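Side-chain contacts in alpha-galactosidase (Thermus thermophilus, PDB 6LCJ), which probably hydrolyses terminal alpha-galactosyl residues from galacto-oligosaccharides, working as a thermostable hexamer of the GH36 glycosidase family: residues A113-R118 against G131-A136; D176-V181 against D210-G215; R459-Y464 against E470-Y475. All coordinates share one frame; numbering follows the deposited sequence.

The three contacts follow one another along the chain and share no strand or helix. Contact 1 joins the two antiparallel sheets of the N-terminal region. Contact 2 lies on the outer, helical layer of the eight-stranded parallel barrel, on the opposite side of the chain's centre; the centres of contacts 1 and 2 are about 49 Å apart. Contact 3 lies in the small antiparallel sheet near the C-terminus, its centre about 29 Å from that of contact 1 and about 42 Å from that of contact 2. Helix 140-149 is a common neighbour: F134 and A136 of contact 1 touch it, as do R460 and P463 of contact 3. It thus bridges the first and last parts of the fold.

Contact 1: A113-R118 against G131-A136; sequences ARVLGR and GAWFLA
Strand 113-117, with A113 and V115, passes strand 132-136, with W133, at a closest axis distance of 10.6 Å. The strand directions differ by 40°, and no hydrogen bond joins them. These are strands of two facing antiparallel sheets, so this is packing between the layers of a beta-sandwich.

W133 carries the contact from its side. Its CG lies anti to the carbonyl carbon (chi1 -59°), and the six-membered half of the indole reaches the other sheet. W133 CH2 meets A113 CB at 3.8 Å. W133 CZ3 meets V115 CG2, also at 3.8 Å. Both aliphatic groups approach the ring obliquely. The V115 and W133 side chains run antiparallel, alongside one another. The V115 methyl that touches is the one beside the backbone N; CG1 lies beside the carbonyl carbon. R114 O, from the residue between A113 and V115, lies at the ring edge, 4.0 Å from W133 CH2.

The polar ends turn elsewhere. W133 NE1 donates to G31 O, while the R114 side chain leaves the interface for salt bridges with D79 and E315. L106 and A108 of strand 102-108 and L29 of strand 26-30 also pack on W133.

The side-chain contacts across these two segments are therefore apolar. The one polar neighbour of the ring among them is the R114 carbonyl oxygen at its edge. The buried indole N-H has its partner in G31 O.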
loop_
_atom_site.group_PDB
_atom_site.type_symbol
_atom_site.label_atom_id
_atom_site.label_comp_id
_atom_site.label_asym_id
_atom_site.label_seq_id
_atom_site.Cartn_x
_atom_site.Cartn_y
_atom_site.Cartn_z
ATOM N N ALA E 113 -11.973 9.261 -33.746
ATOM C CA ALA E 113 -10.666 9.850 -33.505
ATOM C C ALA E 113 -10.616 10.593 -32.169
ATOM O O ALA E 113 -11.623 11.110 -31.675
ATOM C CB ALA E 113 -10.287 10.800 -34.639
ATOM N N ARG E 114 -9.420 10.628 -31.586
ATOM C CA ARG E 114 -9.118 11.447 -30.425
ATOM C C ARG E 114 -7.871 12.267 -30.723
ATOM O O ARG E 114 -7.088 11.930 -31.610
ATOM C CB ARG E 114 -8.907 10.592 -29.186
ATOM C CG ARG E 114 -10.111 9.772 -28.778
ATOM C CD ARG E 114 -9.744 8.993 -27.563
ATOM N NE ARG E 114 -10.775 8.101 -27.058
ATOM C CZ ARG E 114 -10.784 6.784 -27.240
ATOM N NH1 ARG E 114 -9.834 6.190 -27.963
ATOM N NH2 ARG E 114 -11.757 6.063 -26.711
ATOM N N VAL E 115 -7.690 13.364 -29.989
ATOM C CA VAL E 115 -6.566 14.268 -30.231
ATOM C C VAL E 115 -5.913 14.622 -28.906
ATOM O O VAL E 115 -6.582 15.114 -27.989
ATOM C CB VAL E 115 -6.985 15.543 -30.984
ATOM C CG1 VAL E 115 -5.807 16.493 -31.084
ATOM C CG2 VAL E 115 -7.496 15.183 -32.368
ATOM N N LEU E 116 -4.605 14.375 -28.813
ATOM C CA LEU E 116 -3.817 14.652 -27.622
ATOM C C LEU E 116 -3.104 15.986 -27.793
ATOM O O LEU E 116 -2.527 16.263 -28.850
ATOM C CB LEU E 116 -2.817 13.527 -27.373
ATOM C CG LEU E 116 -1.684 13.698 -26.359
ATOM C CD1 LEU E 116 -2.202 13.664 -24.942
ATOM C CD2 LEU E 116 -0.694 12.575 -26.562
ATOM N N GLY E 117 -3.186 16.825 -26.774
ATOM C CA GLY E 117 -2.546 18.116 -26.834
ATOM C C GLY E 117 -1.494 18.252 -25.762
ATOM O O GLY E 117 -1.793 18.064 -24.580
ATOM N N ARG E 118 -0.262 18.545 -26.167
ATOM C CA ARG E 118 0.825 18.907 -25.272
ATOM C C ARG E 118 1.283 20.317 -25.626
ATOM O O ARG E 118 0.802 20.919 -26.587
ATOM C CB ARG E 118 1.971 17.889 -25.378
ATOM C CG ARG E 118 1.502 16.439 -25.281
ATOM C CD ARG E 118 2.653 15.434 -25.265
ATOM N NE ARG E 118 3.536 15.683 -24.131
ATOM C CZ ARG E 118 4.735 16.242 -24.239
ATOM N NH1 ARG E 118 5.195 16.588 -25.439
ATOM N NH2 ARG E 118 5.467 16.457 -23.156
ATOM N N GLY E 131 -7.894 7.307 -41.150
ATOM C CA GLY E 131 -8.762 8.294 -41.753
ATOM C C GLY E 131 -8.013 9.569 -42.056
ATOM O O GLY E 131 -6.787 9.653 -41.917
ATOM N N ALA E 132 -8.787 10.564 -42.478
ATOM C CA ALA E 132 -8.268 11.849 -42.905
ATOM C C ALA E 132 -8.359 12.861 -41.771
ATOM O O ALA E 132 -9.023 12.642 -40.751
ATOM C CB ALA E 132 -9.030 12.363 -44.132
ATOM N N TRP E 133 -7.703 14.003 -41.989
ATOM C CA TRP E 133 -7.573 15.048 -40.992
ATOM C C TRP E 133 -7.569 16.388 -41.694
ATOM O O TRP E 133 -7.055 16.518 -42.803
ATOM C CB TRP E 133 -6.275 14.940 -40.186
ATOM C CG TRP E 133 -6.107 13.675 -39.442
ATOM C CD1 TRP E 133 -5.549 12.522 -39.909
ATOM C CD2 TRP E 133 -6.488 13.423 -38.081
ATOM N NE1 TRP E 133 -5.559 11.570 -38.923
ATOM C CE2 TRP E 133 -6.130 12.099 -37.791
ATOM C CE3 TRP E 133 -7.094 14.191 -37.086
ATOM C CZ2 TRP E 133 -6.358 11.518 -36.539
ATOM C CZ3 TRP E 133 -7.327 13.609 -35.843
ATOM C CH2 TRP E 133 -6.965 12.286 -35.587
ATOM N N PHE E 134 -8.128 17.386 -41.027
ATOM C CA PHE E 134 -7.994 18.766 -41.448
ATOM C C PHE E 134 -6.960 19.407 -40.544
ATOM O O PHE E 134 -7.019 19.234 -39.322
ATOM C CB PHE E 134 -9.321 19.517 -41.362
ATOM C CG PHE E 134 -9.227 20.937 -41.826
ATOM C CD1 PHE E 134 -8.799 21.222 -43.113
ATOM C CD2 PHE E 134 -9.538 21.981 -40.979
ATOM C CE1 PHE E 134 -8.692 22.524 -43.556
ATOM C CE2 PHE E 134 -9.428 23.291 -41.405
ATOM C CZ PHE E 134 -9.006 23.564 -42.709
ATOM N N LEU E 135 -5.999 20.109 -41.140
ATOM C CA LEU E 135 -4.990 20.821 -40.370
ATOM C C LEU E 135 -4.912 22.246 -40.881
ATOM O O LEU E 135 -4.835 22.471 -42.090
ATOM C CB LEU E 135 -3.620 20.145 -40.460
ATOM C CG LEU E 135 -2.419 20.985 -40.019
ATOM C CD1 LEU E 135 -2.365 21.081 -38.512
ATOM C CD2 LEU E 135 -1.125 20.436 -40.586
ATOM N N ALA E 136 -4.937 23.200 -39.962
ATOM C CA ALA E 136 -5.007 24.598 -40.332
ATOM C C ALA E 136 -4.328 25.431 -39.254
ATOM O O ALA E 136 -4.227 25.018 -38.095
ATOM C CB ALA E 136 -6.461 25.035 -40.531
#

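Contact 2: D176-V181 against D210-G215; sequences DLLLRV and DRFPRG
R214 NH2 is gripped by two acids: D176 OD1, at 3.6 Å across the contact, and E175, the residue just before D176. The site lies on the outside of the (beta/alpha)8 barrel. Helix 175-185 follows the first barrel strand, 161-164. Residues 210-215 lead into helix 216-224, which follows the second strand, 192-195. The contact thus ties the first of these helices to the entry of the next.

The D176 bridge is a loose one. D176 OD1 stands at the edge of the guanidinium, near its plane, but the carboxylate and guanidinium planes are 85° apart. The two groups therefore do not lie flat against each other as a two-pronged pair. The R214 chain is bent at its third torsion (chi3 -73°), which turns the guanidinium out of line with the start of the chain. Both D176 and R214 are exposed, so solvent probably weakens their attraction. E175 adds a second negative charge at the same nitrogen.

A methyl also meets the charged group: L179 CD1 is set obliquely by the guanidinium, 3.8 Å from R214 NH2. The apolar contacts lie beside it. L179 packs on F218 and L219 of helix 216-224. Deeper in, L178 CD1 reaches the edge of the F212 ring, 4.2 Å from F212 CE2. I173 touches both L178 and F212, and W199 also packs on F212.

The loop has its own frame. F212 to G215 form a type I beta turn, and G215 takes the N-cap position of helix 216-224. Its backbone has a positive phi of 86°, suited to glycine. The turn is closed by G215 N, which donates to F212 O at 3.0 Å.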
loop_
_atom_site.group_PDB
_atom_site.type_symbol
_atom_site.label_atom_id
_atom_site.label_comp_id
_atom_site.label_asym_id
_atom_site.label_seq_id
_atom_site.Cartn_x
_atom_site.Cartn_y
_atom_site.Cartn_z
ATOM N N ASP E 176 -53.330 15.697 -17.497
ATOM C CA ASP E 176 -54.170 16.832 -17.112
ATOM C C ASP E 176 -53.360 18.123 -17.015
ATOM O O ASP E 176 -53.740 19.153 -17.586
ATOM C CB ASP E 176 -54.867 16.541 -15.778
ATOM C CG ASP E 176 -56.179 15.752 -15.945
ATOM O OD1 ASP E 176 -56.587 15.447 -17.100
ATOM O OD2 ASP E 176 -56.798 15.429 -14.901
ATOM N N LEU E 177 -52.235 18.079 -16.293
ATOM C CA LEU E 177 -51.415 19.264 -16.086
ATOM C C LEU E 177 -50.917 19.845 -17.406
ATOM O O LEU E 177 -50.926 21.070 -17.593
ATOM C CB LEU E 177 -50.244 18.909 -15.174
ATOM C CG LEU E 177 -48.961 19.741 -15.206
ATOM C CD1 LEU E 177 -49.195 21.070 -14.548
ATOM C CD2 LEU E 177 -47.884 18.991 -14.472
ATOM N N LEU E 178 -50.495 18.984 -18.342
ATOM C CA LEU E 178 -49.972 19.486 -19.609
ATOM C C LEU E 178 -51.078 20.007 -20.517
ATOM O O LEU E 178 -50.820 20.870 -21.368
ATOM C CB LEU E 178 -49.159 18.399 -20.323
ATOM C CG LEU E 178 -47.842 17.995 -19.628
ATOM C CD1 LEU E 178 -47.089 16.918 -20.406
ATOM C CD2 LEU E 178 -46.933 19.205 -19.379
ATOM N N LEU E 179 -52.309 19.508 -20.363
ATOM C CA LEU E 179 -53.420 20.065 -21.130
ATOM C C LEU E 179 -53.735 21.490 -20.684
ATOM O O LEU E 179 -54.046 22.349 -21.512
ATOM C CB LEU E 179 -54.652 19.165 -21.019
ATOM C CG LEU E 179 -54.616 17.932 -21.938
ATOM C CD1 LEU E 179 -55.717 16.948 -21.614
ATOM C CD2 LEU E 179 -54.666 18.333 -23.402
ATOM N N ARG E 180 -53.621 21.777 -19.390
ATOM C CA ARG E 180 -53.825 23.153 -18.951
ATOM C C ARG E 180 -52.686 24.047 -19.412
ATOM O O ARG E 180 -52.911 25.177 -19.863
ATOM C CB ARG E 180 -53.974 23.207 -17.431
ATOM C CG ARG E 180 -55.178 22.420 -16.934
ATOM C CD ARG E 180 -55.544 22.776 -15.515
ATOM N NE ARG E 180 -54.523 22.319 -14.591
ATOM C CZ ARG E 180 -54.321 21.041 -14.274
ATOM N NH1 ARG E 180 -55.084 20.089 -14.808
ATOM N NH2 ARG E 180 -53.352 20.714 -13.422
ATOM N N VAL E 181 -51.453 23.559 -19.299
ATOM C CA VAL E 181 -50.308 24.344 -19.738
ATOM C C VAL E 181 -50.385 24.586 -21.237
ATOM O O VAL E 181 -50.076 25.685 -21.719
ATOM C CB VAL E 181 -49.003 23.636 -19.319
ATOM C CG1 VAL E 181 -47.805 24.286 -19.948
ATOM C CG2 VAL E 181 -48.882 23.644 -17.803
ATOM N N ASP E 210 -49.467 5.769 -15.620
ATOM C CA ASP E 210 -50.818 6.008 -15.128
ATOM C C ASP E 210 -51.235 7.466 -15.220
ATOM O O ASP E 210 -52.432 7.752 -15.325
ATOM C CB ASP E 210 -50.926 5.523 -13.682
ATOM C CG ASP E 210 -51.139 4.029 -13.599
ATOM O OD1 ASP E 210 -51.446 3.420 -14.659
ATOM O OD2 ASP E 210 -51.005 3.468 -12.486
ATOM N N ARG E 211 -50.284 8.391 -15.198
ATOM C CA ARG E 211 -50.614 9.804 -15.278
ATOM C C ARG E 211 -50.938 10.257 -16.696
ATOM O O ARG E 211 -51.215 11.446 -16.892
ATOM C CB ARG E 211 -49.468 10.624 -14.678
ATOM C CG ARG E 211 -49.031 10.097 -13.305
ATOM C CD ARG E 211 -48.033 10.998 -12.603
ATOM N NE ARG E 211 -46.826 11.237 -13.388
ATOM C CZ ARG E 211 -45.761 10.438 -13.401
ATOM N NH1 ARG E 211 -45.752 9.331 -12.664
ATOM N NH2 ARG E 211 -44.703 10.745 -14.155
ATOM N N PHE E 212 -50.945 9.350 -17.679
ATOM C CA PHE E 212 -51.376 9.661 -19.047
ATOM C C PHE E 212 -52.459 8.680 -19.499
ATOM O O PHE E 212 -52.296 7.962 -20.492
ATOM C CB PHE E 212 -50.181 9.648 -20.003
ATOM C CG PHE E 212 -49.211 10.761 -19.751
ATOM C CD1 PHE E 212 -48.343 10.711 -18.666
ATOM C CD2 PHE E 212 -49.192 11.877 -20.560
ATOM C CE1 PHE E 212 -47.475 11.751 -18.405
ATOM C CE2 PHE E 212 -48.325 12.918 -20.303
ATOM C CZ PHE E 212 -47.461 12.852 -19.229
ATOM N N PRO E 213 -53.611 8.654 -18.806
ATOM C CA PRO E 213 -54.592 7.579 -19.061
ATOM C C PRO E 213 -55.143 7.544 -20.479
ATOM O O PRO E 213 -55.421 6.452 -20.981
ATOM C CB PRO E 213 -55.698 7.858 -18.032
ATOM C CG PRO E 213 -55.517 9.286 -17.639
ATOM C CD PRO E 213 -54.053 9.552 -17.722
ATOM N N ARG E 214 -55.313 8.679 -21.155
ATOM C CA ARG E 214 -55.869 8.596 -22.501
ATOM C C ARG E 214 -54.817 8.297 -23.564
ATOM O O ARG E 214 -55.161 8.229 -24.748
ATOM C CB ARG E 214 -56.633 9.878 -22.849
ATOM C CG ARG E 214 -58.056 9.904 -22.270
ATOM C CD ARG E 214 -58.692 11.291 -22.308
ATOM N NE ARG E 214 -58.094 12.172 -21.315
ATOM C CZ ARG E 214 -58.426 13.447 -21.132
ATOM N NH1 ARG E 214 -59.377 14.003 -21.877
ATOM N NH2 ARG E 214 -57.800 14.164 -20.199
ATOM N N GLY E 215 -53.556 8.108 -23.184
ATOM C CA GLY E 215 -52.542 7.699 -24.133
ATOM C C GLY E 215 -51.905 8.865 -24.867
ATOM O O GLY E 215 -52.434 9.978 -24.923
#

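Contact 3: R459-Y464 against E470-Y475; sequences RRLGPY and EEEVDY
Y464 and Y475 join the ends of a three-stranded antiparallel sheet. Its outer strands are 458-462 and 471-474, with 465-468 between them, so this is a beta meander.

Hydrogen bonding comes first. Y475 N donates to Y464 O at 2.7 Å. The bond is nearly straight (159° at the hydrogen) and lies in the carbonyl plane. D474 CA adds a CA-H...O contact to that oxygen at 3.6 Å. Within 459-464, the R460 guanidinium folds back on its own chain: NE reaches G462 O, and NH2 reaches P463 O at 2.9 Å. P463 O lies in the guanidinium plane. These two bonds fix the rotation of the group, and NH2 also bonds L388 O.

The apolar contact across the segments is Y464 CB against Y475 CB at 4.0 Å. P463 CB sits over one face of the Y464 ring, toward its rim. Separately, the L461 CD1 methyl touches the carboxylate oxygen E472 OE1, while E472 OE2 bridges to R465.

The ring hydroxyls find partners outside the two segments: Y464 OH bonds H389 and Y475 OH bonds L420 O. With CG beside the backbone N (chi1 -69°), the Y475 ring sets its edge toward the acceptor of its own N-H, with CD1 3.4 Å from Y464 O.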
loop_
_atom_site.group_PDB
_atom_site.type_symbol
_atom_site.label_atom_id
_atom_site.label_comp_id
_atom_site.label_asym_id
_atom_site.label_seq_id
_atom_site.Cartn_x
_atom_site.Cartn_y
_atom_site.Cartn_z
ATOM N N ARG E 459 -24.094 39.448 -33.617
ATOM C CA ARG E 459 -22.835 39.404 -34.332
ATOM C C ARG E 459 -21.759 39.053 -33.323
ATOM O O ARG E 459 -21.824 39.491 -32.171
ATOM C CB ARG E 459 -22.547 40.753 -35.013
ATOM C CG ARG E 459 -21.085 41.011 -35.341
ATOM C CD ARG E 459 -20.956 41.926 -36.546
ATOM N NE ARG E 459 -21.901 43.040 -36.469
ATOM C CZ ARG E 459 -21.657 44.187 -35.837
ATOM N NH1 ARG E 459 -20.491 44.376 -35.224
ATOM N NH2 ARG E 459 -22.577 45.146 -35.816
ATOM N N ARG E 460 -20.782 38.250 -33.736
ATOM C CA ARG E 460 -19.673 37.913 -32.852
ATOM C C ARG E 460 -18.522 38.886 -33.058
ATOM O O ARG E 460 -18.047 39.072 -34.183
ATOM C CB ARG E 460 -19.189 36.482 -33.077
ATOM C CG ARG E 460 -18.781 35.784 -31.777
ATOM C CD ARG E 460 -18.359 34.344 -32.018
ATOM N NE ARG E 460 -17.954 33.698 -30.779
ATOM C CZ ARG E 460 -18.048 32.388 -30.566
ATOM N NH1 ARG E 460 -18.533 31.604 -31.522
ATOM N NH2 ARG E 460 -17.667 31.861 -29.402
ATOM N N LEU E 461 -18.077 39.505 -31.970
ATOM C CA LEU E 461 -16.956 40.429 -32.011
ATOM C C LEU E 461 -15.652 39.774 -31.610
ATOM O O LEU E 461 -14.583 40.238 -32.014
ATOM C CB LEU E 461 -17.229 41.622 -31.094
ATOM C CG LEU E 461 -18.619 42.215 -31.323
ATOM C CD1 LEU E 461 -18.969 43.233 -30.250
ATOM C CD2 LEU E 461 -18.716 42.823 -32.718
ATOM N N GLY E 462 -15.730 38.705 -30.828
ATOM C CA GLY E 462 -14.578 37.952 -30.406
ATOM C C GLY E 462 -15.032 36.628 -29.839
ATOM O O GLY E 462 -16.225 36.308 -29.842
ATOM N N PRO E 463 -14.089 35.833 -29.333
ATOM C CA PRO E 463 -14.455 34.514 -28.778
ATOM C C PRO E 463 -15.534 34.560 -27.699
ATOM O O PRO E 463 -16.332 33.621 -27.593
ATOM C CB PRO E 463 -13.120 33.999 -28.222
ATOM C CG PRO E 463 -12.075 34.705 -29.055
ATOM C CD PRO E 463 -12.633 36.061 -29.346
ATOM N N TYR E 464 -15.593 35.625 -26.895
ATOM C CA TYR E 464 -16.548 35.695 -25.796
ATOM C C TYR E 464 -17.338 36.996 -25.807
ATOM O O TYR E 464 -17.987 37.333 -24.813
ATOM C CB TYR E 464 -15.827 35.506 -24.461
ATOM C CG TYR E 464 -14.941 34.293 -24.510
ATOM C CD1 TYR E 464 -15.490 33.019 -24.668
ATOM C CD2 TYR E 464 -13.560 34.413 -24.462
ATOM C CE1 TYR E 464 -14.688 31.894 -24.744
ATOM C CE2 TYR E 464 -12.744 33.295 -24.530
ATOM C CZ TYR E 464 -13.309 32.035 -24.677
ATOM O OH TYR E 464 -12.496 30.917 -24.750
ATOM N N GLU E 470 -28.308 46.058 -30.327
ATOM C CA GLU E 470 -27.404 47.182 -30.125
ATOM C C GLU E 470 -26.574 47.069 -28.851
ATOM O O GLU E 470 -25.823 48.001 -28.533
ATOM C CB GLU E 470 -28.203 48.485 -30.105
ATOM C CG GLU E 470 -29.088 48.694 -31.337
ATOM C CD GLU E 470 -28.287 48.937 -32.616
ATOM O OE1 GLU E 470 -27.071 49.230 -32.535
ATOM O OE2 GLU E 470 -28.880 48.842 -33.710
ATOM N N GLU E 471 -26.676 45.954 -28.130
ATOM C CA GLU E 471 -26.035 45.765 -26.834
ATOM C C GLU E 471 -24.897 44.759 -26.949
ATOM O O GLU E 471 -25.037 43.723 -27.606
ATOM C CB GLU E 471 -27.065 45.280 -25.796
ATOM C CG GLU E 471 -26.493 44.786 -24.467
ATOM C CD GLU E 471 -27.496 43.960 -23.656
ATOM O OE1 GLU E 471 -28.632 43.726 -24.135
ATOM O OE2 GLU E 471 -27.148 43.543 -22.529
ATOM N N GLU E 472 -23.777 45.054 -26.295
ATOM C CA GLU E 472 -22.632 44.153 -26.289
ATOM C C GLU E 472 -22.663 43.257 -25.053
ATOM O O GLU E 472 -22.791 43.749 -23.930
ATOM C CB GLU E 472 -21.328 44.947 -26.335
ATOM C CG GLU E 472 -20.120 44.184 -25.816
ATOM C CD GLU E 472 -18.809 44.746 -26.333
ATOM O OE1 GLU E 472 -18.839 45.620 -27.230
ATOM O OE2 GLU E 472 -17.746 44.312 -25.839
ATOM N N VAL E 473 -22.526 41.945 -25.261
ATOM C CA VAL E 473 -22.564 40.947 -24.192
ATOM C C VAL E 473 -21.188 40.303 -24.075
ATOM O O VAL E 473 -20.648 39.792 -25.064
ATOM C CB VAL E 473 -23.640 39.879 -24.455
ATOM C CG1 VAL E 473 -23.910 39.059 -23.200
ATOM C CG2 VAL E 473 -24.923 40.520 -24.976
ATOM N N ASP E 474 -20.636 40.310 -22.866
ATOM C CA ASP E 474 -19.295 39.803 -22.590
ATOM C C ASP E 474 -19.407 38.539 -21.740
ATOM O O ASP E 474 -20.027 38.555 -20.672
ATOM C CB ASP E 474 -18.459 40.869 -21.877
ATOM C CG ASP E 474 -16.987 40.490 -21.751
ATOM O OD1 ASP E 474 -16.567 39.477 -22.346
ATOM O OD2 ASP E 474 -16.240 41.222 -21.058
ATOM N N TYR E 475 -18.807 37.447 -22.214
ATOM C CA TYR E 475 -18.857 36.173 -21.510
ATOM C C TYR E 475 -17.543 35.793 -20.843
ATOM O O TYR E 475 -17.539 34.865 -20.025
ATOM C CB TYR E 475 -19.247 35.031 -22.466
ATOM C CG TYR E 475 -20.666 35.054 -22.989
ATOM C CD1 TYR E 475 -20.992 35.815 -24.105
ATOM C CD2 TYR E 475 -21.667 34.280 -22.399
ATOM C CE1 TYR E 475 -22.270 35.837 -24.605
ATOM C CE2 TYR E 475 -22.957 34.290 -22.899
ATOM C CZ TYR E 475 -23.250 35.074 -24.011
ATOM O OH TYR E 475 -24.522 35.117 -24.536
#